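Local coordinates for protein histidine--tRNA ligase (PDB 1QE0) that joins L-histidine to tRNA(His) at the expense of ATP, releasing AMP and diphosphate, and works as a homodimeric class II aminoacyl-tRNA synthetase, at residues 19-24 with 152-157; 346-351 with 382-387; 355-360 with 413-418; 396-401 with 407-412. All blocks are in the same frame, centred on the assembly; numbering follows the deposited sequence.

Contact 1 comes first along the chain, where helix 13-33 meets the end of helix 137-153 in the catalytic part of the synthetase. The other three lie in the anticodon-binding domain, with centres 30 to 37 Å from that of contact 1. Contacts 2, 3 and 4 have centres 9 to 12 Å apart and share the mixed sheet of that domain. Contacts 2 and 3 interleave in sequence, while contact 4, a beta hairpin, falls between the two segments of contact 3. The arrangement gives the C-terminal domain its own compact packing, separate from that of contact 1. Contacts 1, 2 and 3 also touch the second subunit of the homodimer.

Contact 1 of 4, residues 19-24 with 152-157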
# COMPACT_ATOMS: atom_id res chain seq x y z
N TRP A 19 2.12 -9.62 -0.22
CA TRP A 19 2.29 -8.19 -0.52
C TRP A 19 1.65 -7.36 0.59
O TRP A 19 2.27 -6.43 1.10
CB TRP A 19 1.60 -7.80 -1.83
CG TRP A 19 2.39 -8.10 -3.02
CD1 TRP A 19 2.60 -9.32 -3.58
CD2 TRP A 19 3.15 -7.17 -3.79
NE1 TRP A 19 3.45 -9.21 -4.66
CE2 TRP A 19 3.80 -7.90 -4.80
CE3 TRP A 19 3.34 -5.79 -3.72
CZ2 TRP A 19 4.64 -7.29 -5.74
CZ3 TRP A 19 4.17 -5.19 -4.65
CH2 TRP A 19 4.81 -5.93 -5.65
N ARG A 20 0.42 -7.69 0.97
CA ARG A 20 -0.27 -6.95 2.02
C ARG A 20 0.44 -7.05 3.35
O ARG A 20 0.42 -6.10 4.13
CB ARG A 20 -1.71 -7.38 2.18
CG ARG A 20 -2.51 -7.15 0.92
CD ARG A 20 -3.96 -7.26 1.24
NE ARG A 20 -4.26 -8.54 1.88
CZ ARG A 20 -4.78 -9.55 1.21
NH1 ARG A 20 -5.04 -10.69 1.81
NH2 ARG A 20 -5.07 -9.39 -0.06
N TYR A 21 1.04 -8.19 3.62
CA TYR A 21 1.79 -8.35 4.86
C TYR A 21 2.98 -7.37 4.90
O TYR A 21 3.20 -6.65 5.89
CB TYR A 21 2.29 -9.78 4.98
CG TYR A 21 3.09 -10.00 6.21
CD1 TYR A 21 4.47 -9.85 6.18
CD2 TYR A 21 2.49 -10.35 7.39
CE1 TYR A 21 5.22 -10.06 7.29
CE2 TYR A 21 3.26 -10.56 8.54
CZ TYR A 21 4.63 -10.42 8.46
OH TYR A 21 5.42 -10.67 9.54
N ILE A 22 3.75 -7.39 3.81
CA ILE A 22 4.89 -6.52 3.65
C ILE A 22 4.45 -5.05 3.67
O ILE A 22 4.95 -4.25 4.46
CB ILE A 22 5.62 -6.88 2.36
CG1 ILE A 22 6.37 -8.18 2.58
CG2 ILE A 22 6.55 -5.76 1.94
CD1 ILE A 22 6.92 -8.79 1.32
N GLU A 23 3.51 -4.70 2.81
CA GLU A 23 3.01 -3.34 2.75
C GLU A 23 2.56 -2.85 4.10
O GLU A 23 2.90 -1.73 4.49
CB GLU A 23 1.84 -3.21 1.77
CG GLU A 23 2.25 -3.54 0.38
CD GLU A 23 1.08 -3.69 -0.58
OE1 GLU A 23 -0.09 -3.86 -0.13
OE2 GLU A 23 1.35 -3.63 -1.80
N ASN A 24 1.82 -3.67 4.85
CA ASN A 24 1.34 -3.25 6.16
C ASN A 24 2.46 -3.07 7.16
O ASN A 24 2.47 -2.12 7.94
CB ASN A 24 0.28 -4.20 6.73
CG ASN A 24 -0.23 -3.75 8.13
OD1 ASN A 24 0.03 -4.40 9.14
ND2 ASN A 24 -0.98 -2.65 8.16
N GLN A 152 15.71 -6.01 8.23
CA GLN A 152 15.89 -6.88 9.38
C GLN A 152 14.55 -7.21 10.02
O GLN A 152 14.40 -8.26 10.62
CB GLN A 152 16.80 -6.25 10.42
CG GLN A 152 18.24 -6.02 9.95
CD GLN A 152 19.16 -5.68 11.11
OE1 GLN A 152 18.84 -4.81 11.93
NE2 GLN A 152 20.29 -6.38 11.20
N SER A 153 13.55 -6.37 9.84
CA SER A 153 12.28 -6.65 10.48
C SER A 153 11.63 -7.89 9.87
O SER A 153 10.75 -8.51 10.47
CB SER A 153 11.35 -5.42 10.43
OG SER A 153 10.90 -5.05 9.13
N PHE A 154 12.06 -8.25 8.67
CA PHE A 154 11.48 -9.40 8.01
C PHE A 154 12.26 -10.66 8.26
O PHE A 154 11.87 -11.72 7.79
CB PHE A 154 11.36 -9.13 6.51
CG PHE A 154 10.29 -8.14 6.16
CD1 PHE A 154 8.94 -8.50 6.27
CD2 PHE A 154 10.62 -6.87 5.72
CE1 PHE A 154 7.93 -7.61 5.96
CE2 PHE A 154 9.62 -5.95 5.40
CZ PHE A 154 8.27 -6.32 5.52
N GLY A 155 13.39 -10.53 8.94
CA GLY A 155 14.21 -11.69 9.24
C GLY A 155 15.37 -11.96 8.30
O GLY A 155 16.08 -12.95 8.45
N LEU A 156 15.54 -11.12 7.28
CA LEU A 156 16.63 -11.30 6.34
C LEU A 156 17.88 -11.22 7.16
O LEU A 156 17.91 -10.50 8.16
CB LEU A 156 16.65 -10.21 5.30
CG LEU A 156 15.93 -10.49 3.98
CD1 LEU A 156 15.43 -11.90 3.94
CD2 LEU A 156 14.82 -9.47 3.76
N LYS A 157 18.92 -11.91 6.74
CA LYS A 157 20.10 -11.92 7.55
C LYS A 157 21.45 -11.76 6.93
O LYS A 157 22.40 -11.51 7.65
CB LYS A 157 20.12 -13.17 8.41
CG LYS A 157 19.94 -12.93 9.89
CD LYS A 157 19.48 -14.22 10.52
CE LYS A 157 18.04 -14.53 10.13
NZ LYS A 157 17.18 -14.01 11.20
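The Phe154 ring reaches helix 13-33 with its CE1 and CZ corner, touching Ile22 and Tyr21. The close part of the contact is at Ile22, whose side chain crosses that of Phe154 at about a right angle: CG1 of Ile22 lies 3.8 Å from CE1 of Phe154, and CG2 of Ile22 is 4.0 Å from CZ of Phe154. Both residues are buried. Tyr21 forms the looser side. Its CG is anti to the backbone N (chi1 178°), which carries the phenol alongside the phenyl group, so that CE1 of Tyr21 comes to the edge of the Phe154 ring, in its plane and 3.9 Å from CE1 of Phe154. The two side chains slide past each other in opposite directions, and Tyr21 remains partly exposed. Behind Phe154 the helix closes in a Schellman motif: Gly155 has positive phi and its N bonds to Gln152 O (3.0 Å). Beyond it the chain runs out to the exposed Lys157. Elsewhere on helix 13-33, Arg20 forms a salt bridge with Glu37 of the second subunit and Glu23 one with Arg39 of the second subunit. Leu324 and Ile326 lie against Tyr21, and helix 310-319 covers Ile22 through Ile310 and Leu314.

Contact 2 of 4, residues 346-351 with 382-387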
# COMPACT_ATOMS: atom_id res chain seq x y z
N VAL A 346 -27.31 -19.30 6.33
CA VAL A 346 -27.24 -17.94 5.76
C VAL A 346 -27.27 -16.86 6.82
O VAL A 346 -26.41 -16.00 6.83
CB VAL A 346 -28.32 -17.68 4.66
CG1 VAL A 346 -28.23 -16.25 4.17
CG2 VAL A 346 -28.07 -18.58 3.46
N LYS A 347 -28.24 -16.91 7.73
CA LYS A 347 -28.31 -15.95 8.81
C LYS A 347 -27.04 -16.12 9.66
O LYS A 347 -26.37 -15.15 10.00
CB LYS A 347 -29.52 -16.21 9.69
CG LYS A 347 -30.86 -16.40 8.99
CD LYS A 347 -31.95 -16.64 10.04
CE LYS A 347 -33.23 -17.15 9.43
NZ LYS A 347 -33.26 -18.61 9.24
N LEU A 348 -26.70 -17.37 9.99
CA LEU A 348 -25.52 -17.70 10.80
C LEU A 348 -24.23 -17.04 10.28
O LEU A 348 -23.49 -16.43 11.03
CB LEU A 348 -25.31 -19.21 10.85
CG LEU A 348 -24.17 -19.77 11.72
CD1 LEU A 348 -24.35 -19.32 13.17
CD2 LEU A 348 -24.13 -21.29 11.67
N LEU A 349 -23.98 -17.20 8.99
CA LEU A 349 -22.83 -16.64 8.31
C LEU A 349 -22.79 -15.14 8.47
O LEU A 349 -21.75 -14.56 8.75
CB LEU A 349 -22.96 -16.96 6.85
CG LEU A 349 -21.75 -17.51 6.23
CD1 LEU A 349 -21.24 -18.51 7.14
CD2 LEU A 349 -22.13 -18.14 4.92
N ASN A 350 -23.92 -14.51 8.18
CA ASN A 350 -24.05 -13.07 8.29
C ASN A 350 -23.70 -12.71 9.73
O ASN A 350 -23.00 -11.73 9.99
CB ASN A 350 -25.50 -12.73 7.99
CG ASN A 350 -25.93 -11.40 8.54
OD1 ASN A 350 -25.43 -10.35 8.12
ND2 ASN A 350 -26.90 -11.42 9.48
N HIS A 351 -24.08 -13.58 10.66
CA HIS A 351 -23.82 -13.35 12.09
C HIS A 351 -22.35 -13.38 12.43
O HIS A 351 -21.80 -12.47 13.05
CB HIS A 351 -24.52 -14.40 12.94
CG HIS A 351 -25.16 -13.83 14.16
ND1 HIS A 351 -24.54 -13.81 15.41
CD2 HIS A 351 -26.30 -13.12 14.28
CE1 HIS A 351 -25.28 -13.09 16.23
NE2 HIS A 351 -26.35 -12.66 15.58
N PHE A 382 -12.01 -25.03 11.75
CA PHE A 382 -13.09 -25.84 12.31
C PHE A 382 -14.16 -26.05 11.30
O PHE A 382 -14.19 -25.38 10.27
CB PHE A 382 -13.69 -25.17 13.52
CG PHE A 382 -12.71 -24.91 14.57
CD1 PHE A 382 -12.59 -25.77 15.63
CD2 PHE A 382 -11.84 -23.85 14.46
CE1 PHE A 382 -11.59 -25.58 16.57
CE2 PHE A 382 -10.84 -23.65 15.38
CZ PHE A 382 -10.71 -24.52 16.44
N THR A 383 -15.09 -26.95 11.62
CA THR A 383 -16.19 -27.29 10.75
C THR A 383 -17.41 -27.61 11.59
O THR A 383 -17.32 -27.82 12.80
CB THR A 383 -15.79 -28.49 9.88
OG1 THR A 383 -15.25 -28.04 8.65
CG2 THR A 383 -16.94 -29.40 9.61
N ILE A 384 -18.58 -27.47 10.97
CA ILE A 384 -19.85 -27.83 11.60
C ILE A 384 -20.79 -28.32 10.48
O ILE A 384 -20.67 -27.86 9.33
CB ILE A 384 -20.52 -26.69 12.39
CG1 ILE A 384 -20.87 -25.54 11.48
CG2 ILE A 384 -19.69 -26.25 13.54
CD1 ILE A 384 -21.71 -24.54 12.19
N VAL A 385 -21.62 -29.32 10.80
CA VAL A 385 -22.59 -29.89 9.86
C VAL A 385 -23.95 -29.64 10.46
O VAL A 385 -24.28 -30.25 11.47
CB VAL A 385 -22.43 -31.41 9.71
CG1 VAL A 385 -23.46 -31.95 8.70
CG2 VAL A 385 -20.99 -31.77 9.26
N ILE A 386 -24.69 -28.66 9.92
CA ILE A 386 -26.01 -28.32 10.43
C ILE A 386 -27.03 -29.08 9.62
O ILE A 386 -27.04 -29.00 8.39
CB ILE A 386 -26.34 -26.83 10.30
CG1 ILE A 386 -25.28 -25.96 10.95
CG2 ILE A 386 -27.64 -26.53 11.01
CD1 ILE A 386 -25.51 -24.50 10.73
N GLY A 387 -27.86 -29.83 10.32
CA GLY A 387 -28.90 -30.62 9.70
C GLY A 387 -30.13 -30.38 10.56
O GLY A 387 -30.02 -29.75 11.60
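Leu348 lies in a helical turn whose bond from His351 N to Lys347 O, at 2.9 Å, is the shortest polar link within the two segments, and its side chain meets Ile384 and Ile386; Asn350 N to Val346 O follows at 3.2 Å. The contact itself is wholly apolar and rests on a single methyl group of the helix. The Leu348 CG stands anti to the backbone N (chi1 -176°), and its CD2 branch reaches the strand between two isoleucines. CD2 of Leu348 lies 3.6 Å from CD1 of Ile386, whose side chain it crosses obliquely. With Ile384 the meeting is tip to tip, CD2 of Leu348 being 4.1 Å from CD1 of Ile384. Ile384 and Ile386, two apart on strand 382-386, both point at the helix, while Val385 between them faces the other side of the sheet. All three touching residues are buried, so the interface is a small patch of hydrophobic core between helix 338-353 and the sheet of the anticodon-binding domain. Strand 332-336, parallel to 382-386, takes part as well: its Ile334 touches Leu348 and its Leu332 touches Ile384. On the other flank of strand 382-386, Val398 of strand 396-400 packs against Ile384.

Contact 3 of 4, residues 355-360 with 413-418; sequences NGIKAD and ALVEYF
Ile357 meets Phe418 where, in the alpha/beta fold of the anticodon-binding domain, the C-terminal helix 413-419 packs against the turn that leads into edge strand 359-361. The two side chains cross at about a right angle, CG1 of Ile357 lying 3.9 Å from CB of Phe418. Contact is thus made at the root of the phenylalanine. Its CB is directed at Ile357, but the ring beyond leads away over the sheet, where it stacks edge-to-face with Phe382 and touches Leu332 and Val398. In Ile357, the buried member of the group, CG1 stands anti to the carbonyl carbon (chi1 -76°), which brings it to CB of Phe418, and chi2 of 108° turns CD1 toward Val415. Val415 itself is partly exposed and is also packed by Leu352, so it links helix 413-419 to helix 338-353. Asn355, partly exposed, lies at the rim. Its ND2 is bonded to His351 O in the last turn of helix 338-353, and the same ND2 comes within 4.2 Å of CG1 of Val415 as a plain packing contact. The methyl CD1 of Ile357 ends 4.1 Å from the backbone O of Val415 and 4.5 Å from its CG1.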
# COMPACT_ATOMS: atom_id res chain seq x y z
N ASN A 355 -19.03 -10.38 13.25
CA ASN A 355 -18.31 -10.48 14.50
C ASN A 355 -16.84 -10.82 14.36
O ASN A 355 -16.25 -11.37 15.27
CB ASN A 355 -18.98 -11.50 15.40
CG ASN A 355 -20.17 -10.93 16.11
OD1 ASN A 355 -20.07 -10.57 17.27
ND2 ASN A 355 -21.31 -10.87 15.44
N GLY A 356 -16.26 -10.54 13.21
CA GLY A 356 -14.85 -10.79 13.02
C GLY A 356 -14.42 -12.23 12.91
O GLY A 356 -13.24 -12.53 13.13
N ILE A 357 -15.37 -13.13 12.68
CA ILE A 357 -15.07 -14.55 12.51
C ILE A 357 -15.00 -14.78 11.01
O ILE A 357 -15.82 -14.27 10.29
CB ILE A 357 -16.19 -15.45 13.06
CG1 ILE A 357 -16.11 -15.50 14.57
CG2 ILE A 357 -16.06 -16.88 12.50
CD1 ILE A 357 -17.18 -14.77 15.26
N LYS A 358 -14.00 -15.51 10.52
CA LYS A 358 -13.92 -15.76 9.08
C LYS A 358 -14.68 -17.04 8.85
O LYS A 358 -14.21 -18.09 9.29
CB LYS A 358 -12.49 -15.96 8.61
CG LYS A 358 -11.66 -14.75 8.69
CD LYS A 358 -10.61 -14.92 9.71
CE LYS A 358 -9.43 -15.68 9.18
NZ LYS A 358 -8.35 -15.89 10.22
N ALA A 359 -15.81 -16.97 8.16
CA ALA A 359 -16.62 -18.17 7.94
C ALA A 359 -17.04 -18.26 6.50
O ALA A 359 -16.88 -17.31 5.73
CB ALA A 359 -17.84 -18.16 8.86
N ASP A 360 -17.50 -19.44 6.10
CA ASP A 360 -17.97 -19.63 4.74
C ASP A 360 -18.75 -20.89 4.72
O ASP A 360 -18.56 -21.73 5.57
CB ASP A 360 -16.87 -19.66 3.72
CG ASP A 360 -17.28 -18.99 2.43
OD1 ASP A 360 -16.52 -19.02 1.43
OD2 ASP A 360 -18.39 -18.43 2.41
N ALA A 413 -24.65 -20.70 21.05
CA ALA A 413 -23.30 -20.35 21.40
C ALA A 413 -22.43 -20.09 20.18
O ALA A 413 -21.61 -19.20 20.24
CB ALA A 413 -22.67 -21.38 22.28
N LEU A 414 -22.67 -20.73 19.04
CA LEU A 414 -21.77 -20.55 17.91
C LEU A 414 -21.05 -19.20 17.72
O LEU A 414 -19.84 -19.19 17.63
CB LEU A 414 -22.41 -20.96 16.62
CG LEU A 414 -21.63 -21.97 15.79
CD1 LEU A 414 -20.17 -21.71 15.89
CD2 LEU A 414 -21.89 -23.33 16.31
N VAL A 415 -21.76 -18.09 17.69
CA VAL A 415 -21.05 -16.83 17.50
C VAL A 415 -20.18 -16.52 18.71
O VAL A 415 -19.01 -16.22 18.59
CB VAL A 415 -21.95 -15.57 17.18
CG1 VAL A 415 -21.62 -15.07 15.83
CG2 VAL A 415 -23.47 -15.88 17.17
N GLU A 416 -20.79 -16.66 19.89
CA GLU A 416 -20.16 -16.44 21.20
C GLU A 416 -18.89 -17.23 21.38
O GLU A 416 -17.91 -16.76 21.96
CB GLU A 416 -21.09 -16.98 22.29
CG GLU A 416 -22.00 -16.01 22.96
CD GLU A 416 -21.27 -14.83 23.60
OE1 GLU A 416 -21.61 -14.56 24.79
OE2 GLU A 416 -20.44 -14.13 22.92
N TYR A 417 -19.01 -18.51 21.06
CA TYR A 417 -17.97 -19.50 21.20
C TYR A 417 -16.80 -19.28 20.27
O TYR A 417 -15.70 -19.74 20.56
CB TYR A 417 -18.59 -20.85 20.96
CG TYR A 417 -17.68 -22.05 21.08
CD1 TYR A 417 -17.33 -22.78 19.96
CD2 TYR A 417 -17.23 -22.48 22.34
CE1 TYR A 417 -16.53 -23.91 20.05
CE2 TYR A 417 -16.42 -23.63 22.48
CZ TYR A 417 -16.08 -24.34 21.32
OH TYR A 417 -15.27 -25.47 21.37
N PHE A 418 -17.09 -18.78 19.08
CA PHE A 418 -16.03 -18.53 18.14
C PHE A 418 -15.47 -17.16 18.40
O PHE A 418 -14.28 -16.98 18.32
CB PHE A 418 -16.48 -18.73 16.70
CG PHE A 418 -16.25 -20.13 16.21
CD1 PHE A 418 -15.10 -20.45 15.50
CD2 PHE A 418 -17.16 -21.14 16.48
CE1 PHE A 418 -14.87 -21.76 15.06
CE2 PHE A 418 -16.92 -22.46 16.04
CZ PHE A 418 -15.78 -22.76 15.34

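Contact 4 of 4, residues 396-401 with 407-412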
# COMPACT_ATOMS: atom_id res chain seq x y z
N ILE A 396 -24.66 -28.51 18.29
CA ILE A 396 -23.83 -29.08 17.23
C ILE A 396 -22.46 -29.45 17.78
O ILE A 396 -22.07 -29.03 18.87
CB ILE A 396 -23.59 -28.11 16.00
CG1 ILE A 396 -23.55 -26.65 16.43
CG2 ILE A 396 -24.57 -28.36 14.92
CD1 ILE A 396 -22.29 -26.28 17.19
N ASP A 397 -21.78 -30.30 17.03
CA ASP A 397 -20.46 -30.72 17.38
C ASP A 397 -19.54 -29.90 16.49
O ASP A 397 -19.69 -29.89 15.27
CB ASP A 397 -20.28 -32.22 17.09
CG ASP A 397 -20.85 -33.11 18.19
OD1 ASP A 397 -20.11 -33.94 18.77
OD2 ASP A 397 -22.06 -32.96 18.49
N VAL A 398 -18.69 -29.13 17.13
CA VAL A 398 -17.71 -28.30 16.44
C VAL A 398 -16.40 -29.09 16.34
O VAL A 398 -15.66 -29.21 17.33
CB VAL A 398 -17.50 -27.01 17.21
CG1 VAL A 398 -16.60 -26.07 16.41
CG2 VAL A 398 -18.83 -26.36 17.52
N LYS A 399 -16.13 -29.67 15.17
CA LYS A 399 -14.93 -30.48 14.99
C LYS A 399 -13.70 -29.68 14.61
O LYS A 399 -13.71 -28.99 13.58
CB LYS A 399 -15.17 -31.54 13.91
CG LYS A 399 -13.92 -32.38 13.58
CD LYS A 399 -14.09 -33.22 12.30
CE LYS A 399 -12.80 -33.98 11.87
NZ LYS A 399 -12.40 -35.14 12.76
N ASN A 400 -12.65 -29.79 15.43
CA ASN A 400 -11.37 -29.14 15.19
C ASN A 400 -10.82 -29.93 14.02
O ASN A 400 -10.56 -31.11 14.16
CB ASN A 400 -10.45 -29.34 16.38
CG ASN A 400 -9.04 -28.87 16.12
OD1 ASN A 400 -8.42 -29.22 15.12
ND2 ASN A 400 -8.52 -28.08 17.04
N MET A 401 -10.61 -29.29 12.88
CA MET A 401 -10.14 -30.01 11.71
C MET A 401 -8.73 -30.56 11.75
O MET A 401 -8.37 -31.34 10.87
CB MET A 401 -10.31 -29.16 10.46
CG MET A 401 -11.76 -28.88 10.15
SD MET A 401 -12.62 -30.31 9.50
CE MET A 401 -12.06 -30.20 7.77
N GLU A 407 -16.37 -30.87 19.64
CA GLU A 407 -16.80 -30.26 20.89
C GLU A 407 -18.25 -29.96 20.68
O GLU A 407 -18.59 -29.37 19.68
CB GLU A 407 -16.02 -29.00 21.22
CG GLU A 407 -14.70 -29.35 21.82
CD GLU A 407 -14.44 -28.78 23.20
OE1 GLU A 407 -14.16 -27.57 23.27
OE2 GLU A 407 -14.43 -29.53 24.19
N THR A 408 -19.10 -30.43 21.58
CA THR A 408 -20.54 -30.22 21.46
C THR A 408 -20.97 -28.96 22.21
O THR A 408 -20.70 -28.83 23.40
CB THR A 408 -21.30 -31.39 22.05
OG1 THR A 408 -20.71 -32.61 21.61
CG2 THR A 408 -22.73 -31.36 21.59
N ILE A 409 -21.63 -28.03 21.51
CA ILE A 409 -22.10 -26.81 22.15
C ILE A 409 -23.50 -26.56 21.62
O ILE A 409 -23.92 -27.25 20.70
CB ILE A 409 -21.21 -25.58 21.81
CG1 ILE A 409 -21.28 -25.27 20.32
CG2 ILE A 409 -19.78 -25.82 22.26
CD1 ILE A 409 -20.70 -23.93 19.99
N GLU A 410 -24.24 -25.64 22.24
CA GLU A 410 -25.58 -25.31 21.75
C GLU A 410 -25.43 -24.40 20.50
O GLU A 410 -24.47 -23.62 20.40
CB GLU A 410 -26.43 -24.64 22.84
CG GLU A 410 -26.02 -23.23 23.19
CD GLU A 410 -26.92 -22.58 24.25
OE1 GLU A 410 -28.08 -22.22 23.91
OE2 GLU A 410 -26.45 -22.41 25.41
N LEU A 411 -26.38 -24.48 19.57
CA LEU A 411 -26.29 -23.70 18.35
C LEU A 411 -26.17 -22.22 18.63
O LEU A 411 -25.36 -21.56 17.99
CB LEU A 411 -27.42 -24.03 17.38
CG LEU A 411 -26.97 -24.79 16.15
CD1 LEU A 411 -28.09 -25.60 15.63
CD2 LEU A 411 -26.52 -23.85 15.10
N ASP A 412 -26.90 -21.72 19.62
CA ASP A 412 -26.78 -20.30 19.97
C ASP A 412 -25.35 -19.89 20.28
O ASP A 412 -24.89 -18.80 19.85
CB ASP A 412 -27.61 -19.97 21.21
CG ASP A 412 -29.08 -19.84 20.89
OD1 ASP A 412 -29.85 -20.78 21.15
OD2 ASP A 412 -29.49 -18.81 20.37
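Ile396 and Ile409 pair with each other as an antiparallel hydrogen-bonded pair in the beta hairpin of strands 396-400 and 406-409, whose short segments run at 147° to each other. Backbone bonds carry most of the pairing. Ile396 N gives its hydrogen to Ile409 O (2.8 Å), and Ile409 N gives its own to Ile396 O (2.9 Å); in both, the donor lies close to the line of the carbonyl bond. Further toward the turn, between Val398 and Glu407, the pairing is looser: the bond from Glu407 N to Val398 O is bent (131° at the hydrogen), with its donor above the carbonyl plane.

On the face that carries Asp397 and Thr408, a non-hydrogen-bonded pair, the polar contact is weaker. Their side chains lie side by side and point the same way, and Thr408 OG1 makes a weak bond to Asp397 OD1 (3.2 Å).

Apolar contacts fill the other face. CG1 of Ile409 sits between its backbone N and carbonyl carbon (chi1 64°), where it meets CD1 of Ile396 and, at 3.9 Å, CG2 of Val398. The Ile396 side chain runs beside that of Ile409, and CG1 of Ile396 is 3.9 Å from CG of Leu411, which it crosses at about a right angle.

The hairpin is therefore amphipathic: Ile396, Val398 and Ile409 pack under Leu414, Tyr417 and Phe418 of helix 413-419, with Glu407 at the margin of that face, where its OE1 bonds Tyr417 OH, whereas the exposed Asp397 and Thr408 turn a polar face to solvent, Thr408 on the outermost strand and Asp397 on its neighbour.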